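Local structure of putative glucoamylase (Bacteroides caccae ATCC 43185, 4QT9) at residues 367-372 with 384-389; 323-328 with 391-396; 22-27 with 361-366; 35-40 with 75-80. The protein probably acts as a glycoside hydrolase of the glucoamylase type, built on an alpha/alpha toroid of helices. All coordinates share one frame; numbering follows the deposited sequence.

Interaction 1. Residues 367-372 with 384-389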
# COMPACT_ATOMS: atom_id res chain seq x y z
N ASP A 367 -25.88 2.12 0.87
CA ASP A 367 -25.44 0.92 0.16
C ASP A 367 -24.81 1.20 -1.20
O ASP A 367 -23.98 0.41 -1.64
CB ASP A 367 -26.61 -0.08 -0.02
CG ASP A 367 -27.19 -0.62 1.29
OD1 ASP A 367 -26.60 -0.36 2.37
OD2 ASP A 367 -28.23 -1.32 1.23
N LYS A 368 -25.18 2.31 -1.87
CA LYS A 368 -24.60 2.62 -3.18
C LYS A 368 -23.05 2.80 -3.11
O LYS A 368 -22.40 2.56 -4.13
CB LYS A 368 -25.30 3.84 -3.83
CG LYS A 368 -24.81 5.21 -3.37
CD LYS A 368 -25.84 6.27 -3.63
CE LYS A 368 -25.23 7.62 -3.66
NZ LYS A 368 -26.24 8.68 -3.68
N VAL A 369 -22.47 3.19 -1.94
CA VAL A 369 -21.00 3.33 -1.82
C VAL A 369 -20.43 2.40 -0.72
O VAL A 369 -19.28 1.98 -0.84
CB VAL A 369 -20.46 4.78 -1.65
CG1 VAL A 369 -20.78 5.66 -2.86
CG2 VAL A 369 -20.95 5.41 -0.35
N PHE A 370 -21.23 2.07 0.32
CA PHE A 370 -20.76 1.21 1.39
C PHE A 370 -21.33 -0.20 1.22
O PHE A 370 -22.48 -0.45 1.57
CB PHE A 370 -21.09 1.81 2.78
CG PHE A 370 -20.42 1.11 3.94
CD1 PHE A 370 -19.03 1.10 4.06
CD2 PHE A 370 -21.18 0.47 4.92
CE1 PHE A 370 -18.42 0.47 5.14
CE2 PHE A 370 -20.55 -0.17 6.00
CZ PHE A 370 -19.17 -0.15 6.10
N GLY A 371 -20.55 -1.08 0.60
CA GLY A 371 -20.98 -2.45 0.31
C GLY A 371 -20.62 -3.52 1.32
O GLY A 371 -20.25 -3.19 2.45
N PRO A 372 -20.71 -4.82 0.93
CA PRO A 372 -20.43 -5.90 1.89
C PRO A 372 -18.99 -5.94 2.42
O PRO A 372 -18.81 -6.26 3.59
CB PRO A 372 -20.75 -7.19 1.11
CG PRO A 372 -20.73 -6.78 -0.33
CD PRO A 372 -21.18 -5.36 -0.36
N ASN A 384 -23.23 9.75 -12.04
CA ASN A 384 -24.12 8.78 -11.37
C ASN A 384 -23.58 7.35 -11.58
O ASN A 384 -24.30 6.41 -11.92
CB ASN A 384 -25.60 8.95 -11.81
CG ASN A 384 -26.13 10.28 -11.38
OD1 ASN A 384 -26.34 11.19 -12.20
ND2 ASN A 384 -26.13 10.51 -10.08
N TRP A 385 -22.25 7.24 -11.41
CA TRP A 385 -21.49 6.03 -11.60
C TRP A 385 -21.10 5.49 -10.22
O TRP A 385 -20.28 6.09 -9.54
CB TRP A 385 -20.27 6.38 -12.49
CG TRP A 385 -19.29 5.25 -12.69
CD1 TRP A 385 -19.46 4.14 -13.47
CD2 TRP A 385 -17.98 5.16 -12.12
NE1 TRP A 385 -18.32 3.36 -13.42
CE2 TRP A 385 -17.40 3.97 -12.61
CE3 TRP A 385 -17.23 5.97 -11.25
CZ2 TRP A 385 -16.11 3.55 -12.22
CZ3 TRP A 385 -15.96 5.57 -10.88
CH2 TRP A 385 -15.42 4.36 -11.34
N TYR A 386 -21.74 4.40 -9.78
CA TYR A 386 -21.51 3.78 -8.46
C TYR A 386 -21.16 2.28 -8.62
O TYR A 386 -21.98 1.41 -8.30
CB TYR A 386 -22.74 3.99 -7.55
CG TYR A 386 -23.04 5.45 -7.28
CD1 TYR A 386 -22.37 6.14 -6.28
CD2 TYR A 386 -24.02 6.13 -8.00
CE1 TYR A 386 -22.62 7.50 -6.04
CE2 TYR A 386 -24.30 7.48 -7.76
CZ TYR A 386 -23.60 8.16 -6.77
OH TYR A 386 -23.87 9.47 -6.48
N PRO A 387 -19.94 1.95 -9.11
CA PRO A 387 -19.58 0.54 -9.30
C PRO A 387 -19.50 -0.25 -8.00
O PRO A 387 -18.99 0.23 -6.99
CB PRO A 387 -18.20 0.61 -9.98
CG PRO A 387 -17.64 1.93 -9.57
CD PRO A 387 -18.84 2.84 -9.53
N GLN A 388 -20.03 -1.45 -8.02
CA GLN A 388 -20.00 -2.31 -6.85
C GLN A 388 -18.76 -3.18 -6.99
O GLN A 388 -18.84 -4.40 -7.19
CB GLN A 388 -21.32 -3.07 -6.73
CG GLN A 388 -22.52 -2.12 -6.72
CD GLN A 388 -23.75 -2.74 -6.14
OE1 GLN A 388 -24.02 -3.94 -6.32
NE2 GLN A 388 -24.57 -1.92 -5.49
N ARG A 389 -17.57 -2.51 -6.98
CA ARG A 389 -16.27 -3.14 -7.22
C ARG A 389 -15.25 -2.70 -6.20
O ARG A 389 -15.31 -1.58 -5.68
CB ARG A 389 -15.77 -2.84 -8.65
CG ARG A 389 -16.68 -3.46 -9.73
CD ARG A 389 -16.42 -2.98 -11.13
NE ARG A 389 -17.15 -3.81 -12.08
CZ ARG A 389 -16.92 -3.87 -13.39
NH1 ARG A 389 -15.98 -3.11 -13.94
NH2 ARG A 389 -17.62 -4.69 -14.16
O HOH W 1 -19.57 2.91 -5.80
O HOH W 2 -23.40 0.91 -6.00
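Lys368 lays its aliphatic chain over one face of the Tyr386 ring, a CH-pi contact that, in this alpha/alpha toroid protein, joins the turn leading into strand 370-371 to the loop before strand 389-391. The evidence is the placement of CD: Lys368 CD stands 4.3 Å from the centroid of the Tyr386 ring, only 12° off the ring normal. CG touches down nearer the rim, above CD1 and CE1. Further along, Lys368 CE approaches Tyr386 CE1 to 3.5 Å, and the ammonium group finishes near the phenol oxygen, with Lys368 NZ 3.8 Å from Tyr386 OH. Two torsional features produce this run along the ring: CG stands between the backbone N and the carbonyl carbon (chi1 82°), and the chain beyond it is extended. A second hydrophobic touch comes at the ring's edge, near its plane, where Val369 CG1 lies 3.8 Å from Tyr386 CD1.

Beyond the ring, the backbones are joined through solvent, with no direct hydrogen bond between the segments. Water 2 donates to both carbonyls, Lys368 O and Tyr386 O, and takes a bond from the side-chain NE2 of Gln388, a residue at the centre of an inverse gamma turn. Farther out, Val369 makes a backbone hydrogen bond with Tyr376 and its side chain touches Phe379, while Tyr386 touches Glu381, so residues of the connecting stretch touch both segments. In the next layer, the ring of Trp385 has Pro387 packed on one face, with Pro387 CD 3.5 Å above the plane of the Trp385 ring, over its centre.

Interaction 2. Residues 323-328 with 391-396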
# COMPACT_ATOMS: atom_id res chain seq x y z
N ASP A 323 -14.29 5.92 -17.27
CA ASP A 323 -13.89 5.30 -18.53
C ASP A 323 -12.81 4.20 -18.38
O ASP A 323 -12.13 3.90 -19.35
CB ASP A 323 -13.42 6.38 -19.54
CG ASP A 323 -14.54 7.24 -20.10
OD1 ASP A 323 -15.70 6.74 -20.18
OD2 ASP A 323 -14.27 8.40 -20.48
N GLY A 324 -12.72 3.57 -17.20
CA GLY A 324 -11.78 2.48 -16.95
C GLY A 324 -11.02 2.50 -15.63
O GLY A 324 -11.51 2.03 -14.61
N TYR A 325 -9.78 2.97 -15.69
CA TYR A 325 -8.85 3.08 -14.56
C TYR A 325 -8.01 4.30 -14.80
O TYR A 325 -7.60 4.52 -15.94
CB TYR A 325 -7.97 1.82 -14.40
CG TYR A 325 -7.11 1.85 -13.15
CD1 TYR A 325 -5.87 2.48 -13.14
CD2 TYR A 325 -7.56 1.27 -11.96
CE1 TYR A 325 -5.09 2.54 -11.97
CE2 TYR A 325 -6.78 1.29 -10.81
CZ TYR A 325 -5.55 1.94 -10.81
OH TYR A 325 -4.79 1.96 -9.66
N ALA A 326 -7.77 5.10 -13.76
CA ALA A 326 -7.02 6.34 -13.92
C ALA A 326 -6.26 6.74 -12.66
O ALA A 326 -6.75 6.55 -11.54
CB ALA A 326 -7.97 7.46 -14.33
N ALA A 327 -5.09 7.37 -12.86
CA ALA A 327 -4.23 7.88 -11.79
C ALA A 327 -4.74 9.28 -11.37
O ALA A 327 -4.09 10.29 -11.64
CB ALA A 327 -2.78 7.94 -12.26
N HIS A 328 -5.91 9.33 -10.72
CA HIS A 328 -6.49 10.61 -10.29
C HIS A 328 -5.57 11.28 -9.31
O HIS A 328 -5.02 10.60 -8.45
CB HIS A 328 -7.88 10.46 -9.66
CG HIS A 328 -8.84 9.64 -10.45
ND1 HIS A 328 -9.22 8.37 -10.03
CD2 HIS A 328 -9.46 9.92 -11.62
CE1 HIS A 328 -10.07 7.93 -10.94
NE2 HIS A 328 -10.26 8.82 -11.91
N LEU A 391 -10.83 -3.14 -5.09
CA LEU A 391 -9.44 -3.44 -5.42
C LEU A 391 -8.70 -3.65 -4.12
O LEU A 391 -8.81 -2.79 -3.23
CB LEU A 391 -8.75 -2.32 -6.23
CG LEU A 391 -9.27 -2.05 -7.64
CD1 LEU A 391 -8.64 -0.78 -8.17
CD2 LEU A 391 -8.96 -3.22 -8.57
N ALA A 392 -7.92 -4.74 -4.01
CA ALA A 392 -7.10 -5.03 -2.84
C ALA A 392 -6.23 -3.84 -2.41
O ALA A 392 -6.20 -3.54 -1.21
CB ALA A 392 -6.19 -6.25 -3.11
N ILE A 393 -5.57 -3.17 -3.36
CA ILE A 393 -4.66 -2.03 -3.06
C ILE A 393 -5.42 -0.78 -2.54
O ILE A 393 -4.80 0.12 -2.00
CB ILE A 393 -3.71 -1.66 -4.24
CG1 ILE A 393 -4.47 -1.23 -5.52
CG2 ILE A 393 -2.69 -2.81 -4.52
CD1 ILE A 393 -3.52 -0.76 -6.67
N ASP A 394 -6.73 -0.71 -2.73
CA ASP A 394 -7.47 0.44 -2.20
C ASP A 394 -8.12 0.06 -0.85
O ASP A 394 -8.08 0.87 0.07
CB ASP A 394 -8.47 1.00 -3.25
CG ASP A 394 -7.78 1.65 -4.47
OD1 ASP A 394 -6.56 1.90 -4.41
OD2 ASP A 394 -8.45 1.88 -5.50
N GLN A 395 -8.58 -1.21 -0.67
CA GLN A 395 -9.16 -1.70 0.59
C GLN A 395 -8.11 -1.88 1.69
O GLN A 395 -8.37 -1.58 2.84
CB GLN A 395 -9.93 -3.01 0.37
CG GLN A 395 -11.15 -2.82 -0.53
CD GLN A 395 -12.00 -1.64 -0.13
OE1 GLN A 395 -11.98 -0.58 -0.79
NE2 GLN A 395 -12.75 -1.79 0.96
N GLY A 396 -6.95 -2.40 1.31
CA GLY A 396 -5.84 -2.65 2.22
C GLY A 396 -5.45 -1.48 3.09
O GLY A 396 -5.53 -1.59 4.31
O HOH W 3 -5.50 1.87 -6.95
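The Tyr325 ring meets Leu391 at its edge: Leu391 CD1 lies in the plane of the ring, 3.8 Å from Tyr325 CE2. This methyl therefore buttresses the ring's rim and does not stack on it. The phenol oxygen at the far end of the same ring comes near a second aliphatic tip, with Tyr325 OH 4.2 Å from Ile393 CD1. The other flat group in the 323-328 segment, His328, has Ala326 O over one face, offset toward the rim, while both its nitrogens are engaged nearby, NE2 with Ser321 OG and ND1 with Thr317 O.

Tyr325 reaches across because its CG is anti to the backbone N (chi1 -174°), which projects the ring from strand 324-327 toward the start of helix 392-406. That strand pairs antiparallel with 318-321, so in this alpha/alpha toroid fold a two-stranded hairpin is packed against the N-terminal end of a helix. Leu391 occupies the N-cap position; its carbonyl oxygen accepts from two amides of the first turn, those of Asp394 and Gln395.

The polar link is indirect. Tyr325 OH donates to water 3 at 2.8 Å, and the water in turn donates to Asp394 OD1, also at 2.8 Å, so the water bridges phenol and carboxylate. Asp394 OD2 lies close to Asp377 OD1, so two acidic side chains gather beside this bridge, and an acetate ion, probably from the crystallisation liquor, is bound about 4 Å from the side chain of Ile393.

Interaction 3. Residues 22-27 with 361-366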
# COMPACT_ATOMS: atom_id res chain seq x y z
N ASP A 22 -15.93 6.02 17.04
CA ASP A 22 -15.40 4.69 17.37
C ASP A 22 -16.28 3.60 16.74
O ASP A 22 -15.75 2.74 16.04
CB ASP A 22 -15.28 4.50 18.88
CG ASP A 22 -13.83 4.40 19.32
OD1 ASP A 22 -13.26 3.27 19.26
OD2 ASP A 22 -13.25 5.45 19.65
N ALA A 23 -17.61 3.72 16.89
CA ALA A 23 -18.60 2.81 16.33
C ALA A 23 -18.49 2.76 14.79
O ALA A 23 -18.53 1.67 14.21
CB ALA A 23 -19.99 3.26 16.74
N LEU A 24 -18.37 3.92 14.13
CA LEU A 24 -18.26 4.04 12.68
C LEU A 24 -16.96 3.38 12.20
O LEU A 24 -16.98 2.63 11.23
CB LEU A 24 -18.31 5.53 12.28
CG LEU A 24 -17.90 5.91 10.84
CD1 LEU A 24 -18.88 5.34 9.82
CD2 LEU A 24 -17.84 7.43 10.69
N MSE A 25 -15.85 3.64 12.90
CA MSE A 25 -14.57 3.05 12.53
C MSE A 25 -14.60 1.53 12.68
O MSE A 25 -14.10 0.83 11.80
CB MSE A 25 -13.44 3.64 13.36
CG MSE A 25 -13.09 5.08 12.96
SE MSE A 25 -11.48 5.66 13.87
CE MSE A 25 -12.15 5.81 15.71
N ASP A 26 -15.25 1.03 13.75
CA ASP A 26 -15.39 -0.41 13.99
C ASP A 26 -16.10 -1.11 12.82
O ASP A 26 -15.58 -2.12 12.31
CB ASP A 26 -16.16 -0.67 15.30
CG ASP A 26 -15.27 -1.07 16.47
OD1 ASP A 26 -14.46 -2.04 16.31
OD2 ASP A 26 -15.38 -0.43 17.55
N THR A 27 -17.25 -0.56 12.37
CA THR A 27 -18.02 -1.07 11.22
C THR A 27 -17.18 -1.06 9.93
O THR A 27 -17.16 -2.06 9.22
CB THR A 27 -19.30 -0.24 11.03
OG1 THR A 27 -20.04 -0.26 12.25
CG2 THR A 27 -20.17 -0.74 9.88
N HIS A 361 -19.69 10.96 6.10
CA HIS A 361 -20.47 11.37 4.92
C HIS A 361 -20.64 10.20 3.94
O HIS A 361 -21.76 9.97 3.48
CB HIS A 361 -19.80 12.56 4.21
CG HIS A 361 -20.50 13.03 2.98
ND1 HIS A 361 -21.61 13.85 3.05
CD2 HIS A 361 -20.20 12.81 1.67
CE1 HIS A 361 -21.97 14.08 1.79
NE2 HIS A 361 -21.15 13.47 0.93
N LEU A 362 -19.54 9.45 3.63
CA LEU A 362 -19.59 8.31 2.71
C LEU A 362 -20.50 7.21 3.27
O LEU A 362 -21.36 6.70 2.55
CB LEU A 362 -18.20 7.76 2.38
CG LEU A 362 -17.25 8.69 1.64
CD1 LEU A 362 -15.89 8.05 1.47
CD2 LEU A 362 -17.83 9.16 0.32
N TYR A 363 -20.38 6.91 4.58
CA TYR A 363 -21.25 5.94 5.25
C TYR A 363 -22.73 6.36 5.12
O TYR A 363 -23.57 5.53 4.83
CB TYR A 363 -20.86 5.82 6.72
CG TYR A 363 -21.59 4.72 7.45
CD1 TYR A 363 -21.22 3.39 7.31
CD2 TYR A 363 -22.70 5.01 8.25
CE1 TYR A 363 -21.95 2.37 7.92
CE2 TYR A 363 -23.42 4.00 8.88
CZ TYR A 363 -23.05 2.68 8.71
OH TYR A 363 -23.75 1.69 9.35
N ASN A 364 -23.03 7.66 5.29
CA ASN A 364 -24.41 8.15 5.20
C ASN A 364 -24.99 8.12 3.78
O ASN A 364 -26.21 8.18 3.64
CB ASN A 364 -24.52 9.56 5.79
CG ASN A 364 -24.46 9.56 7.30
OD1 ASN A 364 -24.90 8.62 7.98
ND2 ASN A 364 -23.93 10.65 7.86
N MSE A 365 -24.14 7.94 2.73
CA MSE A 365 -24.62 7.83 1.35
C MSE A 365 -25.30 6.48 1.10
O MSE A 365 -25.97 6.30 0.09
CB MSE A 365 -23.49 8.03 0.36
CG MSE A 365 -23.23 9.48 0.07
SE MSE A 365 -21.56 9.60 -0.89
CE MSE A 365 -22.21 9.41 -2.69
N GLY A 366 -25.12 5.54 2.03
CA GLY A 366 -25.78 4.24 1.99
C GLY A 366 -25.10 3.15 1.21
O GLY A 366 -23.91 3.23 0.89
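Tyr363, Leu24 and Thr27 carry this contact, with Tyr363 as the shared partner of the other two. Leu24 brings one methyl to the root of the tyrosine: Leu24 CD1 is 3.7 Å from Tyr363 CG and equally 3.7 Å from Tyr363 CB. The two side chains run past one another in opposite senses, which is why the leucine tip meets the base of the aromatic group and not its hydroxyl. Farther along the ring Thr27 comes in at about a right angle, its methyl CG2 4.1 Å from Tyr363 CE1.

Thr27 turns this methyl toward the ring while its hydroxyl serves its own helix. Thr27 OG1 donates to Ala23 O at 3.1 Å, and the donor sits 29° out of the carbonyl plane. Thr27 N reaches Ala23 O from the opposite face of that plane, at 3.2 Å, so one carbonyl is gripped by two donors of one residue and the threonine's rotation is probably fixed.

The elements joined are the first turns of helix 21-37 and the C-terminal end of helix 352-364, two helices far apart in sequence in a chain with the alpha/alpha toroid fold. On other sides of the same turns, Asp22 and Asp26 both form salt bridges with Arg406 of helix 392-406, while Met25, a selenomethionine, packs on Leu356 and Met359. Gly366 is the first residue past helix 352-364 to leave helical angles, with positive phi, and its N donates to Tyr363 O at 3.2 Å.

Interaction 4. Residues 35-40 with 75-80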
# COMPACT_ATOMS: atom_id res chain seq x y z
N TYR A 35 -13.02 -8.21 3.03
CA TYR A 35 -12.46 -8.29 1.66
C TYR A 35 -11.34 -9.33 1.66
O TYR A 35 -11.20 -10.11 0.73
CB TYR A 35 -11.88 -6.91 1.13
CG TYR A 35 -11.25 -6.97 -0.26
CD1 TYR A 35 -9.94 -7.41 -0.44
CD2 TYR A 35 -12.00 -6.71 -1.41
CE1 TYR A 35 -9.39 -7.59 -1.72
CE2 TYR A 35 -11.42 -6.79 -2.69
CZ TYR A 35 -10.13 -7.25 -2.84
OH TYR A 35 -9.58 -7.40 -4.10
N PHE A 36 -10.50 -9.27 2.68
CA PHE A 36 -9.31 -10.12 2.75
C PHE A 36 -9.59 -11.46 3.42
O PHE A 36 -8.93 -12.45 3.08
CB PHE A 36 -8.18 -9.37 3.45
CG PHE A 36 -7.81 -8.13 2.68
CD1 PHE A 36 -7.11 -8.22 1.48
CD2 PHE A 36 -8.22 -6.87 3.11
CE1 PHE A 36 -6.80 -7.07 0.74
CE2 PHE A 36 -7.91 -5.72 2.37
CZ PHE A 36 -7.21 -5.83 1.19
N TRP A 37 -10.59 -11.52 4.31
CA TRP A 37 -10.95 -12.76 4.98
C TRP A 37 -11.84 -13.62 4.07
O TRP A 37 -11.44 -14.73 3.71
CB TRP A 37 -11.63 -12.51 6.34
CG TRP A 37 -11.71 -13.77 7.15
CD1 TRP A 37 -12.79 -14.58 7.30
CD2 TRP A 37 -10.59 -14.48 7.70
NE1 TRP A 37 -12.44 -15.71 7.99
CE2 TRP A 37 -11.10 -15.69 8.23
CE3 TRP A 37 -9.21 -14.22 7.80
CZ2 TRP A 37 -10.28 -16.61 8.89
CZ3 TRP A 37 -8.40 -15.14 8.44
CH2 TRP A 37 -8.93 -16.31 8.99
N GLU A 38 -13.04 -13.11 3.72
CA GLU A 38 -14.03 -13.81 2.90
C GLU A 38 -13.76 -13.69 1.41
O GLU A 38 -14.03 -14.64 0.69
CB GLU A 38 -15.45 -13.30 3.22
CG GLU A 38 -15.85 -13.59 4.66
CD GLU A 38 -17.26 -13.27 5.11
OE1 GLU A 38 -17.95 -12.47 4.44
OE2 GLU A 38 -17.67 -13.80 6.17
N GLY A 39 -13.23 -12.55 0.95
CA GLY A 39 -12.97 -12.32 -0.47
C GLY A 39 -11.69 -12.92 -1.03
O GLY A 39 -11.45 -12.84 -2.24
N ALA A 40 -10.86 -13.52 -0.18
CA ALA A 40 -9.57 -14.08 -0.59
C ALA A 40 -9.71 -15.22 -1.60
O ALA A 40 -10.72 -15.93 -1.59
CB ALA A 40 -8.82 -14.59 0.63
N MSE A 75 -1.69 -7.53 6.65
CA MSE A 75 -1.71 -6.53 7.75
C MSE A 75 -3.15 -6.29 8.18
O MSE A 75 -3.43 -6.15 9.37
CB MSE A 75 -1.06 -5.21 7.30
CG MSE A 75 0.43 -5.31 7.15
SE MSE A 75 1.14 -3.65 6.43
CE MSE A 75 2.51 -3.29 7.83
N ALA A 76 -4.06 -6.29 7.22
CA ALA A 76 -5.49 -6.17 7.49
C ALA A 76 -5.99 -7.42 8.28
O ALA A 76 -6.75 -7.28 9.23
CB ALA A 76 -6.27 -6.00 6.19
N ILE A 77 -5.49 -8.62 7.93
CA ILE A 77 -5.88 -9.86 8.62
C ILE A 77 -5.29 -9.85 10.06
O ILE A 77 -6.00 -10.21 11.01
CB ILE A 77 -5.44 -11.08 7.78
CG1 ILE A 77 -6.32 -11.20 6.51
CG2 ILE A 77 -5.49 -12.38 8.62
CD1 ILE A 77 -5.83 -12.24 5.40
N LEU A 78 -4.04 -9.37 10.21
CA LEU A 78 -3.32 -9.25 11.50
C LEU A 78 -4.11 -8.35 12.48
O LEU A 78 -4.32 -8.72 13.63
CB LEU A 78 -1.92 -8.68 11.24
CG LEU A 78 -0.79 -9.02 12.19
CD1 LEU A 78 -0.53 -10.51 12.26
CD2 LEU A 78 0.47 -8.38 11.71
N ALA A 79 -4.58 -7.21 12.01
CA ALA A 79 -5.42 -6.29 12.79
C ALA A 79 -6.74 -6.99 13.22
O ALA A 79 -7.18 -6.80 14.36
CB ALA A 79 -5.73 -5.04 11.97
N GLY A 80 -7.30 -7.82 12.34
CA GLY A 80 -8.53 -8.57 12.61
C GLY A 80 -8.33 -9.62 13.69
O GLY A 80 -9.17 -9.77 14.58
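Ile77 is the principal bump, and it enters the hollow between the side chains of Phe36 and Trp37. Its two branches divide the work: Ile77 CG1 packs 4.0 Å from Phe36 CB, whereas Ile77 CG2 comes up to the edge of the indole, 4.0 Å from Trp37 CZ3 and near the ring plane. Beyond CG1, the terminal methyl reaches the backbone of the other helix, with Ile77 CD1 3.9 Å from Phe36 O. With CG1 anti to the carbonyl carbon (chi1 -71°), CG2 is left anti to the backbone N, and the two branches spread toward different neighbours.

One residue earlier, the small Ala76 gives the phenyl room to approach helix 67-83. Its methyl lies obliquely to the ring, with Ala76 CB 3.7 Å from Phe36 CD2. This is buried helix-helix packing in the alpha/alpha toroid fold, between the C-terminal end of helix 21-37 and the middle of helix 67-83; the side-chain contacts are all apolar, and no hydrogen bond crosses.

Arg94 of helix 88-104 borders the hollow: it hydrogen-bonds the carbonyls of Phe36 and Trp37 and makes a cation-pi contact with the Trp37 ring. Behind the phenyl, Tyr35 CD1 stands 3.3 Å above the plane of the Phe36 ring, over its centre.

In the fold
Interaction 4 is the buried one, where side chains of two helices meet only through apolar packing, without a water bridge; interactions 1, 2 and 3 are only partly buried, and 1 and 2 add water bridges to their hydrophobic touches. Helix 21-37 serves interactions 3 and 4 at its opposite ends. Helix 352-364 of interaction 3 leads into strand 370-371 of interaction 1, and the two contacts touch through Tyr363 and Phe370, whose rings meet edge to face. Interactions 2 and 4 meet where Tyr35 and Phe36 contact Ala392. A different tyrosine is central to each partly buried contact, whereas interaction 4 relies on Ile77 between two aromatic side chains.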